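Local coordinates for periplasmic binding protein/LacI transcriptional regulator (Clostridium phytofermentans, PDB 3BRS) that probably binds a sugar outside the membrane as the solute-binding component of a transport system, at residues E27-A32 with L40-P45; K34-K39 with I249-V254; E183-Y188 with R207-M212. All coordinates share one frame; numbering follows the deposited sequence.

Interaction 1 of 3, residues E27-A32 with L40-P45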
loop_
_atom_site.group_PDB
_atom_site.type_symbol
_atom_site.label_atom_id
_atom_site.label_comp_id
_atom_site.label_asym_id
_atom_site.label_seq_id
_atom_site.Cartn_x
_atom_site.Cartn_y
_atom_site.Cartn_z
ATOM N N GLU A 27 -8.663 3.751 -11.872
ATOM C CA GLU A 27 -10.064 4.000 -12.230
ATOM C C GLU A 27 -10.637 5.126 -11.506
ATOM O O GLU A 27 -11.368 5.901 -12.117
ATOM C CB GLU A 27 -10.942 2.751 -12.039
ATOM C CG GLU A 27 -10.373 1.537 -12.809
ATOM C CD GLU A 27 -11.178 0.250 -12.614
ATOM O OE1 GLU A 27 -10.742 -0.604 -11.787
ATOM O OE2 GLU A 27 -12.257 0.140 -13.277
ATOM N N GLY A 28 -10.345 5.276 -10.195
ATOM C CA GLY A 28 -10.943 6.390 -9.495
ATOM C C GLY A 28 -10.439 7.738 -9.969
ATOM O O GLY A 28 -11.160 8.664 -10.004
ATOM N N ALA A 29 -9.149 7.872 -10.264
ATOM C CA ALA A 29 -8.599 9.120 -10.712
ATOM C C ALA A 29 -9.054 9.413 -12.171
ATOM O O ALA A 29 -9.381 10.553 -12.548
ATOM C CB ALA A 29 -7.074 9.053 -10.606
ATOM N N GLN A 30 -9.130 8.401 -13.008
ATOM C CA GLN A 30 -9.669 8.646 -14.335
ATOM C C GLN A 30 -11.149 8.982 -14.292
ATOM O O GLN A 30 -11.612 9.712 -15.178
ATOM C CB GLN A 30 -9.519 7.439 -15.238
ATOM C CG GLN A 30 -8.111 6.958 -15.471
ATOM C CD GLN A 30 -8.172 5.695 -16.305
ATOM O OE1 GLN A 30 -9.140 4.914 -16.232
ATOM N NE2 GLN A 30 -7.156 5.482 -17.111
ATOM N N MET A 31 -11.901 8.485 -13.297
ATOM C CA MET A 31 -13.296 8.940 -13.152
ATOM C C MET A 31 -13.432 10.409 -12.694
ATOM O O MET A 31 -14.172 11.212 -13.279
ATOM C CB MET A 31 -14.056 8.072 -12.175
ATOM C CG MET A 31 -15.441 8.629 -11.914
ATOM S SD MET A 31 -16.548 7.777 -13.005
ATOM C CE MET A 31 -17.421 6.776 -11.793
ATOM N N ALA A 32 -12.729 10.772 -11.644
ATOM C CA ALA A 32 -12.582 12.212 -11.359
ATOM C C ALA A 32 -12.148 13.090 -12.595
ATOM O O ALA A 32 -12.761 14.137 -12.832
ATOM C CB ALA A 32 -11.683 12.462 -10.148
ATOM N N LEU A 40 -5.244 13.944 -17.893
ATOM C CA LEU A 40 -4.535 13.092 -16.890
ATOM C C LEU A 40 -3.675 12.056 -17.626
ATOM O O LEU A 40 -4.204 11.239 -18.402
ATOM C CB LEU A 40 -5.535 12.311 -16.030
ATOM C CG LEU A 40 -5.351 12.022 -14.513
ATOM C CD1 LEU A 40 -6.112 10.771 -14.099
ATOM C CD2 LEU A 40 -3.913 12.058 -13.903
ATOM N N GLU A 41 -2.354 12.096 -17.399
ATOM C CA GLU A 41 -1.491 11.013 -17.869
ATOM C C GLU A 41 -1.021 10.149 -16.630
ATOM O O GLU A 41 -0.998 10.651 -15.497
ATOM C CB GLU A 41 -0.329 11.583 -18.740
ATOM C CG GLU A 41 -0.715 12.338 -20.107
ATOM C CD GLU A 41 0.501 13.075 -20.813
ATOM O OE1 GLU A 41 1.589 13.313 -20.160
ATOM O OE2 GLU A 41 0.390 13.410 -22.071
ATOM N N PHE A 42 -0.712 8.846 -16.840
ATOM C CA PHE A 42 -0.010 7.954 -15.870
ATOM C C PHE A 42 1.401 7.544 -16.314
ATOM O O PHE A 42 1.653 7.370 -17.498
ATOM C CB PHE A 42 -0.838 6.716 -15.667
ATOM C CG PHE A 42 -2.192 7.008 -15.125
ATOM C CD1 PHE A 42 -2.408 7.028 -13.726
ATOM C CD2 PHE A 42 -3.248 7.303 -15.959
ATOM C CE1 PHE A 42 -3.715 7.303 -13.157
ATOM C CE2 PHE A 42 -4.553 7.604 -15.397
ATOM C CZ PHE A 42 -4.749 7.613 -13.973
ATOM N N MET A 43 2.329 7.485 -15.387
ATOM C CA MET A 43 3.705 7.115 -15.660
ATOM C C MET A 43 4.029 6.259 -14.425
ATOM O O MET A 43 3.627 6.648 -13.364
ATOM C CB MET A 43 4.655 8.358 -15.679
ATOM C CG MET A 43 4.254 9.538 -16.652
ATOM S SD MET A 43 5.492 10.882 -16.679
ATOM C CE MET A 43 7.092 10.294 -17.203
ATOM N N ALA A 44 4.735 5.120 -14.544
ATOM C CA ALA A 44 5.002 4.282 -13.384
ATOM C C ALA A 44 6.117 3.369 -13.830
ATOM O O ALA A 44 6.243 3.091 -15.049
ATOM C CB ALA A 44 3.726 3.453 -12.954
ATOM N N PRO A 45 6.976 2.952 -12.875
ATOM C CA PRO A 45 7.979 1.913 -13.245
ATOM C C PRO A 45 7.259 0.590 -13.401
ATOM O O PRO A 45 5.977 0.486 -13.243
ATOM C CB PRO A 45 8.861 1.844 -12.027
ATOM C CG PRO A 45 8.510 3.137 -11.221
ATOM C CD PRO A 45 7.120 3.371 -11.471
#

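Interaction 2 of 3, residues K34-K39 with I249-V254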
loop_
_atom_site.group_PDB
_atom_site.type_symbol
_atom_site.label_atom_id
_atom_site.label_comp_id
_atom_site.label_asym_id
_atom_site.label_seq_id
_atom_site.Cartn_x
_atom_site.Cartn_y
_atom_site.Cartn_z
ATOM N N LYS A 34 -12.476 12.559 -15.734
ATOM C CA LYS A 34 -13.667 12.536 -16.592
ATOM C C LYS A 34 -14.657 13.564 -16.055
ATOM O O LYS A 34 -15.133 14.417 -16.774
ATOM C CB LYS A 34 -14.284 11.121 -16.604
ATOM C CG LYS A 34 -15.749 10.993 -17.092
ATOM C CD LYS A 34 -15.965 9.548 -17.572
ATOM C CE LYS A 34 -17.421 9.226 -17.847
ATOM N NZ LYS A 34 -17.505 8.172 -18.925
ATOM N N GLU A 35 -14.945 13.483 -14.767
ATOM C CA GLU A 35 -16.054 14.239 -14.168
ATOM C C GLU A 35 -15.733 15.715 -14.170
ATOM O O GLU A 35 -16.627 16.555 -14.268
ATOM C CB GLU A 35 -16.287 13.714 -12.743
ATOM C CG GLU A 35 -16.770 14.724 -11.686
ATOM C CD GLU A 35 -18.279 14.951 -11.685
ATOM O OE1 GLU A 35 -19.007 14.262 -12.459
ATOM O OE2 GLU A 35 -18.737 15.835 -10.907
ATOM N N TYR A 36 -14.440 16.023 -14.036
ATOM C CA TYR A 36 -13.967 17.397 -14.002
ATOM C C TYR A 36 -13.286 17.914 -15.291
ATOM O O TYR A 36 -12.793 19.046 -15.306
ATOM C CB TYR A 36 -13.087 17.602 -12.790
ATOM C CG TYR A 36 -13.833 17.443 -11.469
ATOM C CD1 TYR A 36 -13.805 16.242 -10.772
ATOM C CD2 TYR A 36 -14.560 18.505 -10.907
ATOM C CE1 TYR A 36 -14.479 16.099 -9.554
ATOM C CE2 TYR A 36 -15.230 18.360 -9.690
ATOM C CZ TYR A 36 -15.167 17.163 -9.029
ATOM O OH TYR A 36 -15.810 17.001 -7.831
ATOM N N GLU A 37 -13.265 17.106 -16.369
ATOM C CA GLU A 37 -12.659 17.542 -17.630
ATOM C C GLU A 37 -11.158 17.880 -17.441
ATOM O O GLU A 37 -10.719 19.027 -17.684
ATOM C CB GLU A 37 -13.388 18.787 -18.141
ATOM C CG GLU A 37 -14.857 18.599 -18.473
ATOM C CD GLU A 37 -15.273 19.363 -19.740
ATOM O OE1 GLU A 37 -14.718 20.468 -20.025
ATOM O OE2 GLU A 37 -16.172 18.850 -20.450
ATOM N N ILE A 38 -10.387 16.889 -17.009
ATOM C CA ILE A 38 -8.996 17.117 -16.653
ATOM C C ILE A 38 -8.159 16.338 -17.661
ATOM O O ILE A 38 -8.523 15.243 -18.046
ATOM C CB ILE A 38 -8.688 16.681 -15.139
ATOM C CG1 ILE A 38 -9.131 17.770 -14.145
ATOM C CG2 ILE A 38 -7.209 16.493 -14.939
ATOM C CD1 ILE A 38 -9.556 17.357 -12.741
ATOM N N LYS A 39 -7.039 16.886 -18.112
ATOM C CA LYS A 39 -6.125 16.054 -18.869
ATOM C C LYS A 39 -5.224 15.283 -17.887
ATOM O O LYS A 39 -4.503 15.903 -17.176
ATOM C CB LYS A 39 -5.307 16.880 -19.866
ATOM C CG LYS A 39 -4.203 16.094 -20.541
ATOM C CD LYS A 39 -3.695 16.776 -21.817
ATOM C CE LYS A 39 -2.286 16.263 -22.197
ATOM N NZ LYS A 39 -1.335 17.362 -22.655
ATOM N N ILE A 249 -9.018 6.869 -2.947
ATOM C CA ILE A 249 -7.696 7.539 -2.980
ATOM C C ILE A 249 -7.442 8.270 -4.268
ATOM O O ILE A 249 -6.916 9.426 -4.243
ATOM C CB ILE A 249 -6.527 6.575 -2.715
ATOM C CG1 ILE A 249 -6.567 6.187 -1.244
ATOM C CG2 ILE A 249 -5.105 7.296 -2.971
ATOM C CD1 ILE A 249 -5.936 4.783 -0.914
ATOM N N GLY A 250 -7.739 7.613 -5.394
ATOM C CA GLY A 250 -7.481 8.221 -6.710
ATOM C C GLY A 250 -8.449 9.338 -7.041
ATOM O O GLY A 250 -8.056 10.361 -7.573
ATOM N N TYR A 251 -9.741 9.099 -6.778
ATOM C CA TYR A 251 -10.758 10.042 -7.009
ATOM C C TYR A 251 -10.421 11.366 -6.267
ATOM O O TYR A 251 -10.273 12.439 -6.878
ATOM C CB TYR A 251 -12.154 9.391 -6.645
ATOM C CG TYR A 251 -13.285 10.285 -7.052
ATOM C CD1 TYR A 251 -13.605 11.422 -6.325
ATOM C CD2 TYR A 251 -13.979 10.037 -8.230
ATOM C CE1 TYR A 251 -14.615 12.321 -6.771
ATOM C CE2 TYR A 251 -14.980 10.906 -8.703
ATOM C CZ TYR A 251 -15.303 12.033 -7.979
ATOM O OH TYR A 251 -16.318 12.827 -8.491
ATOM N N LEU A 252 -10.265 11.280 -4.956
ATOM C CA LEU A 252 -10.026 12.433 -4.123
ATOM C C LEU A 252 -8.736 13.145 -4.483
ATOM O O LEU A 252 -8.657 14.364 -4.364
ATOM C CB LEU A 252 -9.964 12.039 -2.609
ATOM C CG LEU A 252 -11.172 11.261 -2.008
ATOM C CD1 LEU A 252 -10.999 10.852 -0.503
ATOM C CD2 LEU A 252 -12.539 11.921 -2.228
ATOM N N GLY A 253 -7.694 12.406 -4.868
ATOM C CA GLY A 253 -6.377 13.025 -5.105
ATOM C C GLY A 253 -6.646 14.046 -6.224
ATOM O O GLY A 253 -6.252 15.226 -6.169
ATOM N N VAL A 254 -7.333 13.585 -7.241
ATOM C CA VAL A 254 -7.652 14.479 -8.388
ATOM C C VAL A 254 -8.550 15.653 -7.990
ATOM O O VAL A 254 -8.137 16.833 -8.029
ATOM C CB VAL A 254 -8.239 13.723 -9.628
ATOM C CG1 VAL A 254 -8.571 14.731 -10.772
ATOM C CG2 VAL A 254 -7.209 12.722 -10.138
#

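Interaction 3 of 3, residues E183-Y188 with R207-M212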
loop_
_atom_site.group_PDB
_atom_site.type_symbol
_atom_site.label_atom_id
_atom_site.label_comp_id
_atom_site.label_asym_id
_atom_site.label_seq_id
_atom_site.Cartn_x
_atom_site.Cartn_y
_atom_site.Cartn_z
ATOM N N GLU A 183 9.723 -20.793 2.927
ATOM C CA GLU A 183 10.921 -20.805 3.809
ATOM C C GLU A 183 10.545 -20.670 5.284
ATOM O O GLU A 183 10.989 -21.450 6.133
ATOM C CB GLU A 183 11.918 -19.714 3.392
ATOM C CG GLU A 183 13.086 -19.517 4.377
ATOM C CD GLU A 183 14.114 -18.479 3.892
ATOM O OE1 GLU A 183 13.693 -17.411 3.362
ATOM O OE2 GLU A 183 15.338 -18.750 4.027
ATOM N N LEU A 184 9.685 -19.720 5.602
ATOM C CA LEU A 184 9.266 -19.559 6.990
ATOM C C LEU A 184 8.538 -20.766 7.537
ATOM O O LEU A 184 8.843 -21.183 8.652
ATOM C CB LEU A 184 8.340 -18.335 7.182
ATOM C CG LEU A 184 8.833 -16.902 7.439
ATOM C CD1 LEU A 184 10.036 -16.530 6.597
ATOM C CD2 LEU A 184 7.666 -15.952 7.201
ATOM N N LEU A 185 7.542 -21.305 6.814
ATOM C CA LEU A 185 6.807 -22.450 7.374
ATOM C C LEU A 185 7.654 -23.760 7.413
ATOM O O LEU A 185 7.386 -24.669 8.198
ATOM C CB LEU A 185 5.495 -22.691 6.667
ATOM C CG LEU A 185 4.481 -21.595 6.804
ATOM C CD1 LEU A 185 3.283 -21.855 5.885
ATOM C CD2 LEU A 185 3.993 -21.396 8.230
ATOM N N THR A 186 8.701 -23.814 6.610
ATOM C CA THR A 186 9.691 -24.866 6.777
ATOM C C THR A 186 10.533 -24.707 8.037
ATOM O O THR A 186 10.829 -25.691 8.739
ATOM C CB THR A 186 10.566 -24.960 5.562
ATOM O OG1 THR A 186 9.713 -25.289 4.465
ATOM C CG2 THR A 186 11.544 -26.138 5.733
ATOM N N LYS A 187 10.930 -23.473 8.317
ATOM C CA LYS A 187 11.883 -23.219 9.381
ATOM C C LYS A 187 11.219 -23.054 10.726
ATOM O O LYS A 187 11.827 -23.293 11.765
ATOM C CB LYS A 187 12.723 -21.987 9.042
ATOM C CG LYS A 187 13.736 -21.660 10.095
ATOM C CD LYS A 187 14.843 -20.766 9.514
ATOM C CE LYS A 187 15.900 -20.483 10.571
ATOM N NZ LYS A 187 17.192 -20.140 9.904
ATOM N N TYR A 188 9.964 -22.635 10.726
ATOM C CA TYR A 188 9.242 -22.478 11.972
ATOM C C TYR A 188 7.912 -23.236 11.887
ATOM O O TYR A 188 6.867 -22.657 11.539
ATOM C CB TYR A 188 9.062 -20.996 12.359
ATOM C CG TYR A 188 10.306 -20.114 12.148
ATOM C CD1 TYR A 188 11.291 -20.042 13.125
ATOM C CD2 TYR A 188 10.485 -19.353 11.011
ATOM C CE1 TYR A 188 12.426 -19.253 12.963
ATOM C CE2 TYR A 188 11.612 -18.606 10.831
ATOM C CZ TYR A 188 12.592 -18.561 11.828
ATOM O OH TYR A 188 13.758 -17.814 11.736
ATOM N N ARG A 207 -1.204 -19.154 -1.645
ATOM C CA ARG A 207 -0.835 -20.287 -2.537
ATOM C C ARG A 207 0.103 -21.321 -1.911
ATOM O O ARG A 207 -0.111 -22.541 -2.012
ATOM C CB ARG A 207 -0.187 -19.799 -3.814
ATOM C CG ARG A 207 -1.078 -18.859 -4.484
ATOM C CD ARG A 207 -0.832 -18.888 -5.925
ATOM N NE ARG A 207 0.156 -17.918 -6.339
ATOM C CZ ARG A 207 -0.127 -16.842 -7.068
ATOM N NH1 ARG A 207 0.845 -16.036 -7.440
ATOM N NH2 ARG A 207 -1.374 -16.587 -7.441
ATOM N N ALA A 208 1.154 -20.803 -1.295
ATOM C CA ALA A 208 2.172 -21.591 -0.658
ATOM C C ALA A 208 1.544 -22.427 0.438
ATOM O O ALA A 208 1.752 -23.642 0.486
ATOM C CB ALA A 208 3.277 -20.674 -0.093
ATOM N N ILE A 209 0.716 -21.816 1.251
ATOM C CA ILE A 209 0.007 -22.545 2.331
ATOM C C ILE A 209 -0.882 -23.639 1.711
ATOM O O ILE A 209 -1.087 -24.688 2.293
ATOM C CB ILE A 209 -0.874 -21.544 3.200
ATOM C CG1 ILE A 209 -0.071 -20.781 4.254
ATOM C CG2 ILE A 209 -2.061 -22.223 3.907
ATOM C CD1 ILE A 209 -0.818 -19.504 4.744
ATOM N N LYS A 210 -1.400 -23.388 0.522
ATOM C CA LYS A 210 -2.278 -24.351 -0.192
ATOM C C LYS A 210 -1.458 -25.546 -0.709
ATOM O O LYS A 210 -1.848 -26.722 -0.564
ATOM C CB LYS A 210 -2.884 -23.649 -1.418
ATOM C CG LYS A 210 -4.254 -24.238 -1.841
ATOM C CD LYS A 210 -4.361 -24.342 -3.359
ATOM C CE LYS A 210 -5.812 -24.638 -3.817
ATOM N NZ LYS A 210 -6.553 -25.580 -2.906
ATOM N N ASP A 211 -0.271 -25.219 -1.274
ATOM C CA ASP A 211 0.613 -26.198 -1.907
ATOM C C ASP A 211 1.293 -27.053 -0.885
ATOM O O ASP A 211 1.821 -28.141 -1.206
ATOM C CB ASP A 211 1.678 -25.516 -2.772
ATOM C CG ASP A 211 1.105 -24.925 -4.098
ATOM O OD1 ASP A 211 1.900 -24.245 -4.770
ATOM O OD2 ASP A 211 -0.104 -25.137 -4.483
ATOM N N MET A 212 1.353 -26.526 0.333
ATOM C CA MET A 212 1.990 -27.205 1.454
ATOM C C MET A 212 0.960 -28.069 2.135
ATOM O O MET A 212 1.305 -28.821 3.007
ATOM C CB MET A 212 2.646 -26.160 2.404
ATOM C CG MET A 212 4.000 -25.622 1.831
ATOM S SD MET A 212 4.820 -24.439 2.898
ATOM C CE MET A 212 5.638 -25.525 4.051
#

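Interaction 1 of 3, residues E27-A32 with L40-P45
The aromatic ring of F42 packs against the aliphatic part of Q30, whose CG approaches it obliquely, 3.6 Å from F42 CE2 and almost as close to F42 CZ. Q30 CG stands anti to its own carbonyl carbon (chi1 -60°), and the extended chain beyond it carries the amide past the ring, with Q30 NE2 3.8 Å from F42 CE2. The amide and ring planes are 69° apart, so the two groups are not stacked. A29 comes to the same ring from another direction: its CB lies near the ring plane at the edge, 4.3 Å from F42 CZ. Helix 20-36 here connects strands 7-11 and 39-42 in a beta-alpha-beta unit of the first lobe, and the short helix and strand axes run nearly antiparallel (161°), 9.7 Å apart at closest. Two residues earlier on the strand, L40 turns its CD1 branch to the helix backbone, 3.6 Å from the carbonyl oxygen of A29 and 4.0 Å from A29 CB. M8 and C10 of the neighbouring strand 7-11 also touch L40, while V254 of helix 246-262 packs against A29 from outside the unit.

Interaction 2 of 3, residues K34-K39 with I249-V254
Y251, V254 and I38 bury the most surface where the end of helix 20-36 and the chain just beyond it meet helix 246-262. I38 and V254 reach toward each other tip to tip, with I38 CD1 only 3.4 Å from V254 CG1, tighter than usual for two carbons. V254 CG1 stands anti to the backbone N (chi1 179°), which directs this methyl at the isoleucine. Y251 makes its contact with its far end: its OH is 3.7 Å from E35 CG and 3.9 Å from Y36 CE1. The two tyrosine side chains cross at about a right angle, and the phenol oxygen approaches the Y36 ring obliquely. E35 CG also lies over one face of that ring, 3.3 Å above its plane and offset toward the rim, so the bent glutamate chain sits beside both tyrosines. Between Y36 and I38 the chain turns at E37, whose positive phi (60°) belongs to a Schellman motif; this helix ending is followed at once by I38, whose side chain points toward V254, and then by the strand. Both I38 and V254 also touch M8 of strand 7-11. The hydroxyl of Y36 is hydrogen-bonded to E255, one residue beyond V254. Across the two segments themselves the contact is purely van der Waals, so its fit depends on shape, with the methyl pair buried and the glutamate and tyrosine groups toward the exposed side.

Interaction 3 of 3, residues E183-Y188 with R207-M212
L185 reaches from the last turns of helix 174-187 toward helix 199-211, meeting a different partner at each end of its side chain. At the base, L185 CB is 3.9 Å from M212 CE, so the methionine methyl rests against the base of the leucine side chain. CG, anti to the L185 carbonyl carbon (chi1 -65°), makes no close approach of its own to the other segment but sets the direction of the branches. CD1 ends 3.9 Å from I209 CG1, the two side chains crossing at a slant. CD2, the other branch, meets nothing of 207-212; elsewhere the leucine touches I191, M194, L214 and V218.

M212 supplies the other half of the contact. Its chain runs straight as far as SD and then bends at chi3 (82°), which swings CE between L185 CB and the side of T186. There T186 OG1 is 4.1 Å from M212 CE, a loose van der Waals approach, with the two side chains at about a right angle; the hydroxyl's polar partner is the carbonyl oxygen of V182, one helical turn back.

Strand 191-196 connects the two helices in the chain, and both pack on it, in the alternating beta-alpha pattern of the second lobe of a type I periplasmic binding protein fold. L185 and I209 both touch M194 of that strand, and both reach V218 just before strand 219-224, so the helix pair is seated side by side on one face of the mixed sheet.

Interactions 1 and 2 share helix 20-36 and touch each other, with A32 CB 3.6 Å from Y251 O; they pack this helix against its following strand and against helix 246-262, from far along the chain. Interaction 3 belongs to the other lobe, its centre about 37 and 42 Å from those of interactions 1 and 2, and pairs two helices close in sequence. In each the apolar part is buried (A29; I38 and V254; L185 and I209), with Q30, E35 and T186 at the exposed margin. All lack hydrogen bonds between segments; they differ in makeup: an aromatic ring against a glutamine chain and an alanine, a tight methyl pair beside tyrosines, and aliphatic and thioether groups.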